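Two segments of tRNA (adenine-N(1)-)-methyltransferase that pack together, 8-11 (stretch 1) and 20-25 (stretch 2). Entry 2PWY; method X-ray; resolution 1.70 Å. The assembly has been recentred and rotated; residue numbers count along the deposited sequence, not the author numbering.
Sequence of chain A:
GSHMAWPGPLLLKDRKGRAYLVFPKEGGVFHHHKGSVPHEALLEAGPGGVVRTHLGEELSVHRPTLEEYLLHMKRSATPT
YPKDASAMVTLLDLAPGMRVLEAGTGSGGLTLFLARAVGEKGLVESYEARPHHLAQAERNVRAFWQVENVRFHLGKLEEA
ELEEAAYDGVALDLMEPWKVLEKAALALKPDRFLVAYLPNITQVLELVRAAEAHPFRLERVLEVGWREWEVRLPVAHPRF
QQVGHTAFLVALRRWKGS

Stretch 1 (8-11) GPLL
Stretch 2, residues 20-25: YLVFPK

The apolar centre of this contact is P9, a buried proline just before the strand of the first stretch. Its CB lies over one face of the F23 ring, 4.0 Å from the ring centroid and 29° off the ring normal, a CH-pi contact. The closest ring atom is F23 CE1, 3.6 Å from P9 CB. F23 (chi1 -60°, m; chi2 -95°) leaves its backbone sideways, but its ring comes nearer to the first stretch. P9 CB also meets L21 CD1 at 4.2 Å, so one methylene serves two apolar neighbours. The P9 ring has C-gamma endo pucker, with phi/psi -72/165.

L21 shares its sheet face with L11. Both use chi1 t and chi2 p (-159°/58° for L21, -175°/82° for L11). Both side chains end nearer the other stretch than their CA-to-CB bonds suggest, and L11 CD1 lies 4.1 Å from L21 CD1.

L10 and V22 occupy the other face. L10 is m,t (-63°/169°), and V22 has chi1 t (176°). L10 CD1 packs against P24 CG at 3.7 Å. P24, pucker C-gamma exo, points toward the first stretch and extends the apolar contact past the end of the strand. G8 adds little: its O is 4.2 Å from P24 CD.

The backbones run antiparallel, with end-to-end directions 147° apart. Residues 10-11 pair with 20-22 as strand. The register sets P9 opposite F23 (CA to CA 4.6 Å), L10 opposite V22 (CA to CA 5.1 Å) and L11 opposite L21 (CA to CA 4.6 Å). Phi/psi are extended: -110/156 at L10, -118/124 at L11, -138/128 at Y20, -92/125 at L21 and -125/131 at V22. F23 follows at -105/97 and P24 at -64/145.

L10 and V22 form the hydrogen-bonded pair. L10 N donates to V22 O at 2.8 Å (165°), and V22 N donates to L10 O at 2.8 Å (174°). Both bonds are short and nearly straight. L11 and L21 form the adjacent non-hydrogen-bonded pair. Here CA-H...O contacts fill in: L21 CA to L10 O, 3.5 Å, and L11 CA to Y20 O, 3.3 Å.

At the margin, the Y20 side chain (chi1 -50°, m; chi2 -96°) leads away, and its OH is hydrogen-bonded elsewhere in the structure. K25 (p,t,t,t) makes no contact with the first stretch. The two stretches bury 373 Å² together.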

ATOM      1  N   GLY A   8      16.112  11.500  32.058  1.00 24.13           N
ATOM      2  CA  GLY A   8      15.658  10.719  30.862  1.00 23.40           C
ATOM      3  C   GLY A   8      14.915   9.447  31.242  1.00 22.69           C
ATOM      4  O   GLY A   8      15.452   8.622  31.974  1.00 23.21           O
ATOM      5  N   PRO A   9      13.679   9.269  30.732  1.00 21.93           N
ATOM      6  CA  PRO A   9      12.892   8.109  31.158  1.00 20.78           C
ATOM      7  C   PRO A   9      13.435   6.811  30.580  1.00 19.37           C
ATOM      8  O   PRO A   9      14.270   6.832  29.667  1.00 19.70           O
ATOM      9  CB  PRO A   9      11.504   8.401  30.595  1.00 21.02           C
ATOM     10  CG  PRO A   9      11.765   9.218  29.372  1.00 21.92           C
ATOM     11  CD  PRO A   9      12.957  10.079  29.730  1.00 21.97           C
ATOM     12  N   LEU A  10      12.992   5.688  31.132  1.00 17.34           N
ATOM     13  CA  LEU A  10      13.338   4.390  30.585  1.00 15.62           C
ATOM     14  C   LEU A  10      12.111   3.766  29.953  1.00 15.23           C
ATOM     15  O   LEU A  10      10.990   4.107  30.305  1.00 15.53           O
ATOM     16  CB  LEU A  10      13.861   3.474  31.700  1.00 15.56           C
ATOM     17  CG  LEU A  10      15.148   3.924  32.396  1.00 15.42           C
ATOM     18  CD1 LEU A  10      15.364   3.058  33.621  1.00 15.82           C
ATOM     19  CD2 LEU A  10      16.349   3.853  31.448  1.00 17.31           C
ATOM     20  N   LEU A  11      12.327   2.864  29.004  1.00 14.44           N
ATOM     21  CA  LEU A  11      11.250   2.042  28.475  1.00 14.28           C
ATOM     22  C   LEU A  11      11.594   0.597  28.792  1.00 14.49           C
ATOM     23  O   LEU A  11      12.677   0.117  28.445  1.00 14.35           O
ATOM     24  CB  LEU A  11      11.074   2.243  26.964  1.00 14.00           C
ATOM     25  CG  LEU A  11       9.885   1.520  26.325  1.00 15.16           C
ATOM     26  CD1 LEU A  11       8.639   2.355  26.542  1.00 15.16           C
ATOM     27  CD2 LEU A  11      10.125   1.279  24.832  1.00 14.88           C
ATOM     28  N   TYR A  20       6.516  -0.274  28.740  1.00 18.52           N
ATOM     29  CA  TYR A  20       6.177   0.579  29.872  1.00 18.44           C
ATOM     30  C   TYR A  20       7.180   1.706  29.981  1.00 17.76           C
ATOM     31  O   TYR A  20       8.386   1.467  30.020  1.00 17.30           O
ATOM     32  CB  TYR A  20       6.207  -0.211  31.181  1.00 18.77           C
ATOM     33  CG  TYR A  20       5.431  -1.506  31.165  1.00 20.11           C
ATOM     34  CD1 TYR A  20       4.123  -1.564  31.653  1.00 22.03           C
ATOM     35  CD2 TYR A  20       6.008  -2.680  30.677  1.00 20.09           C
ATOM     36  CE1 TYR A  20       3.405  -2.760  31.643  1.00 22.31           C
ATOM     37  CE2 TYR A  20       5.295  -3.882  30.667  1.00 21.80           C
ATOM     38  CZ  TYR A  20       3.998  -3.910  31.150  1.00 21.90           C
ATOM     39  OH  TYR A  20       3.287  -5.097  31.136  1.00 23.13           O
ATOM     40  N   LEU A  21       6.670   2.930  30.056  1.00 17.02           N
ATOM     41  CA  LEU A  21       7.508   4.097  30.222  1.00 16.98           C
ATOM     42  C   LEU A  21       7.643   4.372  31.712  1.00 16.91           C
ATOM     43  O   LEU A  21       6.646   4.485  32.436  1.00 17.42           O
ATOM     44  CB  LEU A  21       6.898   5.290  29.475  1.00 16.92           C
ATOM     45  CG  LEU A  21       7.743   6.495  29.068  1.00 17.35           C
ATOM     46  CD1 LEU A  21       8.941   6.137  28.175  1.00 15.58           C
ATOM     47  CD2 LEU A  21       6.845   7.494  28.354  1.00 16.37           C
ATOM     48  N   VAL A  22       8.883   4.443  32.174  1.00 16.71           N
ATOM     49  CA  VAL A  22       9.172   4.602  33.595  1.00 16.67           C
ATOM     50  C   VAL A  22      10.068   5.818  33.787  1.00 17.11           C
ATOM     51  O   VAL A  22      11.059   5.994  33.076  1.00 17.56           O
ATOM     52  CB  VAL A  22       9.810   3.314  34.186  1.00 16.57           C
ATOM     53  CG1 VAL A  22      10.205   3.508  35.648  1.00 16.58           C
ATOM     54  CG2 VAL A  22       8.853   2.128  34.033  1.00 16.80           C
ATOM     55  N   PHE A  23       9.680   6.676  34.724  1.00 17.82           N
ATOM     56  CA  PHE A  23      10.468   7.840  35.092  1.00 18.37           C
ATOM     57  C   PHE A  23      11.112   7.504  36.439  1.00 18.69           C
ATOM     58  O   PHE A  23      10.467   7.610  37.487  1.00 18.58           O
ATOM     59  CB  PHE A  23       9.584   9.091  35.160  1.00 18.95           C
ATOM     60  CG  PHE A  23       8.913   9.428  33.849  1.00 18.91           C
ATOM     61  CD1 PHE A  23       9.489  10.341  32.972  1.00 20.74           C
ATOM     62  CD2 PHE A  23       7.719   8.806  33.482  1.00 19.24           C
ATOM     63  CE1 PHE A  23       8.876  10.643  31.742  1.00 20.90           C
ATOM     64  CE2 PHE A  23       7.095   9.095  32.259  1.00 20.20           C
ATOM     65  CZ  PHE A  23       7.674  10.016  31.386  1.00 20.33           C
ATOM     66  N   PRO A  24      12.374   7.049  36.409  1.00 18.86           N
ATOM     67  CA  PRO A  24      12.985   6.475  37.616  1.00 19.35           C
ATOM     68  C   PRO A  24      13.128   7.491  38.738  1.00 19.29           C
ATOM     69  O   PRO A  24      13.369   8.672  38.488  1.00 19.19           O
ATOM     70  CB  PRO A  24      14.368   6.013  37.136  1.00 19.60           C
ATOM     71  CG  PRO A  24      14.282   5.989  35.645  1.00 19.56           C
ATOM     72  CD  PRO A  24      13.300   7.033  35.265  1.00 19.03           C
ATOM     73  N   LYS A  25      12.958   7.022  39.968  1.00 19.21           N
ATOM     74  CA  LYS A  25      13.172   7.844  41.154  1.00 19.45           C
ATOM     75  C   LYS A  25      13.694   6.934  42.261  1.00 18.43           C
ATOM     76  O   LYS A  25      13.327   5.765  42.331  1.00 17.87           O
ATOM     77  CB  LYS A  25      11.881   8.569  41.562  1.00 19.25           C
ATOM     78  CG  LYS A  25      10.772   7.667  42.074  1.00 20.45           C
ATOM     79  CD  LYS A  25       9.420   8.361  42.117  1.00 21.50           C
ATOM     80  CE  LYS A  25       8.449   7.564  42.985  1.00 24.76           C
ATOM     81  NZ  LYS A  25       7.015   7.848  42.662  1.00 26.37           N
TER